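Local coordinates for CRP-like protein Clp (Xanthomonas campestris pv. campestris, PDB 3IWZ), which acts as a dimeric, c-di-GMP-responsive global transcriptional regulator that activates or represses virulence genes of the diffusible signal factor pathway, at residues F157-V160 against T161-I164; R190-L193 against A194-V197. One frame throughout, in Å; residues are numbered along the deposited sequence.

Contact 1: F157-V160 against T161-I164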
loop_
_atom_site.group_PDB
_atom_site.type_symbol
_atom_site.label_atom_id
_atom_site.label_comp_id
_atom_site.label_asym_id
_atom_site.label_seq_id
_atom_site.Cartn_x
_atom_site.Cartn_y
_atom_site.Cartn_z
ATOM N N PHE D 157 -6.499 14.914 0.748
ATOM C CA PHE D 157 -6.515 16.296 0.260
ATOM C C PHE D 157 -7.465 16.700 -0.868
ATOM O O PHE D 157 -7.665 17.895 -1.100
ATOM C CB PHE D 157 -5.088 16.684 -0.148
ATOM C CG PHE D 157 -4.061 16.398 0.910
ATOM C CD1 PHE D 157 -4.019 17.153 2.082
ATOM C CD2 PHE D 157 -3.157 15.352 0.754
ATOM C CE1 PHE D 157 -3.092 16.866 3.084
ATOM C CE2 PHE D 157 -2.230 15.057 1.751
ATOM C CZ PHE D 157 -2.199 15.817 2.918
ATOM N N LEU D 158 -8.029 15.734 -1.584
ATOM C CA LEU D 158 -8.939 16.056 -2.680
ATOM C C LEU D 158 -10.397 15.847 -2.311
ATOM O O LEU D 158 -10.725 14.973 -1.516
ATOM C CB LEU D 158 -8.602 15.223 -3.918
ATOM C CG LEU D 158 -7.221 15.454 -4.540
ATOM C CD1 LEU D 158 -7.074 14.596 -5.788
ATOM C CD2 LEU D 158 -7.043 16.926 -4.879
ATOM N N ASP D 159 -11.275 16.659 -2.899
ATOM C CA ASP D 159 -12.708 16.569 -2.629
ATOM C C ASP D 159 -13.364 15.418 -3.390
ATOM O O ASP D 159 -12.831 14.933 -4.386
ATOM C CB ASP D 159 -13.406 17.881 -3.000
ATOM C CG ASP D 159 -13.234 18.235 -4.460
ATOM O OD1 ASP D 159 -12.301 19.005 -4.785
ATOM O OD2 ASP D 159 -14.019 17.725 -5.285
ATOM N N VAL D 160 -14.533 15.003 -2.919
ATOM C CA VAL D 160 -15.285 13.910 -3.523
ATOM C C VAL D 160 -15.404 14.073 -5.039
ATOM O O VAL D 160 -14.818 13.300 -5.806
ATOM C CB VAL D 160 -16.699 13.833 -2.917
ATOM C CG1 VAL D 160 -17.332 12.489 -3.232
ATOM C CG2 VAL D 160 -16.625 14.067 -1.411
ATOM N N THR D 161 -16.155 15.086 -5.467
ATOM C CA THR D 161 -16.349 15.346 -6.889
ATOM C C THR D 161 -15.006 15.250 -7.600
ATOM O O THR D 161 -14.887 14.628 -8.658
ATOM C CB THR D 161 -16.953 16.753 -7.134
ATOM O OG1 THR D 161 -15.998 17.760 -6.788
ATOM C CG2 THR D 161 -18.198 16.955 -6.289
ATOM N N ASP D 162 -13.989 15.860 -7.002
ATOM C CA ASP D 162 -12.650 15.843 -7.569
ATOM C C ASP D 162 -12.161 14.405 -7.773
ATOM O O ASP D 162 -11.732 14.043 -8.869
ATOM C CB ASP D 162 -11.691 16.596 -6.642
ATOM C CG ASP D 162 -10.273 16.647 -7.177
ATOM O OD1 ASP D 162 -9.736 15.581 -7.551
ATOM O OD2 ASP D 162 -9.692 17.753 -7.208
ATOM N N ARG D 163 -12.231 13.589 -6.720
ATOM C CA ARG D 163 -11.779 12.197 -6.794
ATOM C C ARG D 163 -12.577 11.405 -7.832
ATOM O O ARG D 163 -12.016 10.610 -8.581
ATOM C CB ARG D 163 -11.898 11.498 -5.424
ATOM C CG ARG D 163 -11.355 12.290 -4.229
ATOM C CD ARG D 163 -10.992 11.405 -3.014
ATOM N NE ARG D 163 -12.126 10.775 -2.329
ATOM C CZ ARG D 163 -12.883 11.369 -1.411
ATOM N NH1 ARG D 163 -12.646 12.625 -1.049
ATOM N NH2 ARG D 163 -13.878 10.706 -0.842
ATOM N N ILE D 164 -13.887 11.621 -7.874
ATOM C CA ILE D 164 -14.735 10.908 -8.822
ATOM C C ILE D 164 -14.348 11.195 -10.275
ATOM O O ILE D 164 -14.282 10.279 -11.095
ATOM C CB ILE D 164 -16.222 11.259 -8.613
ATOM C CG1 ILE D 164 -16.642 10.871 -7.189
ATOM C CG2 ILE D 164 -17.079 10.533 -9.647
ATOM C CD1 ILE D 164 -18.115 11.100 -6.878
#

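Contact 2: R190-L193 against A194-V197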
loop_
_atom_site.group_PDB
_atom_site.type_symbol
_atom_site.label_atom_id
_atom_site.label_comp_id
_atom_site.label_asym_id
_atom_site.label_seq_id
_atom_site.Cartn_x
_atom_site.Cartn_y
_atom_site.Cartn_z
ATOM N N ARG D 190 -23.226 2.922 -9.558
ATOM C CA ARG D 190 -23.135 4.002 -8.583
ATOM C C ARG D 190 -22.506 3.483 -7.293
ATOM O O ARG D 190 -21.786 4.203 -6.601
ATOM C CB ARG D 190 -24.533 4.576 -8.302
ATOM C CG ARG D 190 -24.568 5.610 -7.186
ATOM C CD ARG D 190 -25.572 6.734 -7.464
ATOM N NE ARG D 190 -26.971 6.336 -7.320
ATOM C CZ ARG D 190 -27.998 7.179 -7.417
ATOM N NH1 ARG D 190 -27.782 8.467 -7.661
ATOM N NH2 ARG D 190 -29.242 6.744 -7.260
ATOM N N GLN D 191 -22.787 2.220 -6.982
ATOM C CA GLN D 191 -22.254 1.577 -5.787
ATOM C C GLN D 191 -20.734 1.473 -5.871
ATOM O O GLN D 191 -20.033 1.885 -4.949
ATOM C CB GLN D 191 -22.880 0.186 -5.631
ATOM C CG GLN D 191 -24.379 0.234 -5.330
ATOM C CD GLN D 191 -25.134 -0.974 -5.864
ATOM O OE1 GLN D 191 -25.206 -1.189 -7.082
ATOM N NE2 GLN D 191 -25.708 -1.765 -4.959
ATOM N N GLU D 192 -20.230 0.931 -6.979
ATOM C CA GLU D 192 -18.789 0.772 -7.182
ATOM C C GLU D 192 -18.049 2.101 -7.221
ATOM O O GLU D 192 -16.919 2.201 -6.743
ATOM C CB GLU D 192 -18.503 -0.004 -8.472
ATOM C CG GLU D 192 -18.318 -1.503 -8.262
ATOM C CD GLU D 192 -17.109 -1.829 -7.393
ATOM O OE1 GLU D 192 -15.969 -1.563 -7.830
ATOM O OE2 GLU D 192 -17.300 -2.351 -6.274
ATOM N N LEU D 193 -18.680 3.119 -7.793
ATOM C CA LEU D 193 -18.054 4.431 -7.868
ATOM C C LEU D 193 -17.797 4.924 -6.452
ATOM O O LEU D 193 -16.694 5.374 -6.123
ATOM C CB LEU D 193 -18.966 5.420 -8.588
ATOM C CG LEU D 193 -18.239 6.671 -9.077
ATOM C CD1 LEU D 193 -17.175 6.255 -10.080
ATOM C CD2 LEU D 193 -19.225 7.633 -9.717
ATOM N N ALA D 194 -18.824 4.823 -5.618
ATOM C CA ALA D 194 -18.728 5.248 -4.230
ATOM C C ALA D 194 -17.694 4.414 -3.461
ATOM O O ALA D 194 -17.065 4.901 -2.525
ATOM C CB ALA D 194 -20.081 5.148 -3.571
ATOM N N ARG D 195 -17.525 3.157 -3.854
ATOM C CA ARG D 195 -16.554 2.284 -3.205
ATOM C C ARG D 195 -15.147 2.607 -3.699
ATOM O O ARG D 195 -14.157 2.340 -3.019
ATOM C CB ARG D 195 -16.881 0.814 -3.491
ATOM C CG ARG D 195 -17.993 0.254 -2.635
ATOM C CD ARG D 195 -18.138 -1.254 -2.807
ATOM N NE ARG D 195 -18.704 -1.599 -4.103
ATOM C CZ ARG D 195 -19.768 -2.377 -4.268
ATOM N NH1 ARG D 195 -20.219 -2.637 -5.490
ATOM N NH2 ARG D 195 -20.384 -2.895 -3.210
ATOM N N LEU D 196 -15.068 3.187 -4.889
ATOM C CA LEU D 196 -13.784 3.545 -5.470
ATOM C C LEU D 196 -13.193 4.799 -4.857
ATOM O O LEU D 196 -12.008 4.827 -4.517
ATOM C CB LEU D 196 -13.916 3.732 -6.983
ATOM C CG LEU D 196 -13.958 2.445 -7.805
ATOM C CD1 LEU D 196 -14.366 2.749 -9.231
ATOM C CD2 LEU D 196 -12.597 1.784 -7.767
ATOM N N VAL D 197 -14.013 5.833 -4.709
ATOM C CA VAL D 197 -13.530 7.100 -4.156
ATOM C C VAL D 197 -13.711 7.229 -2.656
ATOM O O VAL D 197 -13.280 8.211 -2.067
ATOM C CB VAL D 197 -14.224 8.313 -4.823
ATOM C CG1 VAL D 197 -14.015 8.269 -6.322
ATOM C CG2 VAL D 197 -15.705 8.323 -4.484
#

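Contact 1: F157-V160 against T161-I164
Val160 and Arg163 meet at the first turn of helix 160-172: CA of Val160 lies 3.8 Å above the Arg163 guanidinium plane, over its rim. The same guanidinium reaches back past the start of the helix, where NH1 donates to Leu158 O at 3.1 Å, with the acceptor nearly in the guanidinium plane. A bend in the arginine chain at chi3 (-68°) turns the group back toward this carbonyl, while CG packs 3.0 Å from Asp159 O. Arg163 N donates to Asp159 O at 2.8 Å, a fairly straight helical bond. Val160 gives its carbonyl to Ile164 N (N-H...O angle 167°), and the two side chains lie side by side, pointing the same way, with Val160 CG1 4.0 Å from Ile164 CD1.

Asp162 lies against Leu158 instead. With CG anti to its backbone N (chi1 -179°), its carboxylate brings OD1 to 3.3 Å from Leu158 CD1, and OD1 also makes a salt bridge to Arg166. Its backbone N is held by Asp159, the N-cap, whose OD2 accepts it from above the carboxylate plane; Thr161 OG1 donates to the same oxygen. Both bonds are modelled very short, and their exact lengths are doubtful. Asp159 OD1 and Asp162 OD2 come close enough that their like charges probably disfavour each other, an effect that Arg166 and the helix N-terminus may soften.

This turn follows helix 130-157, the long helix of the CRP fold, and opens the DNA-binding domain. Arg163 NE hydrogen-bonds Val197 O, Ile164 packs on helix 190-197, and Thr161 and Ile164 touch helix 201-213.

Contact 2: R190-L193 against A194-V197
Glu192 and Arg195, one helical turn apart, form the salt bridge of this segment pair: OE2 of Glu192 lies 2.7 Å from NE of Arg195, though the hydrogen bond is weak because it is strongly bent (123°). The carboxylate and guanidinium planes are 39° apart. Both side chains fold to meet, Glu192 bent at chi2 and Arg195 at chi3 (-72°). Each has a further partner in strand 74-80: Glu192 OE1 bonds to Tyr79 OH, and Arg195 NH2 pairs with Glu74.

Aliphatic carbons of Gln191 and Glu192 also pack on the guanidinium: Gln191 CB lies over one face, 3.9 Å from Arg195 NH1, while Glu192 CG meets its edge.

Backbone bonds hold the rest. Ala194 N, Arg195 N and Val197 N donate to the carbonyls of Arg190, Gln191 and Leu193; Leu196 N divides weakly between Glu192 O and Leu193 O.

Helix 190-197 is the first helix of the predicted helix-turn-helix. Leu193 and Ala194 pack on helix 201-213, which, as in other CRP-family regulators, is probably the recognition helix, while Glu192, Arg195 and Leu196 meet strand 74-80 of the cyclic nucleotide-binding domain.

Contact 1 is a surface turn and contact 2 is partly buried, yet both lie in the crp-type DNA-binding domain, their centres about 12 Å apart. They touch directly: besides the polar link from Arg163 to the end of helix 190-197, Ile164 CG2 packs on Leu193 CD2 at 3.6 Å. Helix 160-172 and helix 190-197 thus share an apolar seam, and both also reach helix 201-213. Their chemistry follows their place. At 157-164 an N-cap opens the helix after the interdomain turn and an arginine reaches back to a loop carbonyl, whereas at 190-197 helical backbone bonds, partly weak near the C-terminal end, carry a charged pair that faces the nucleotide-binding domain.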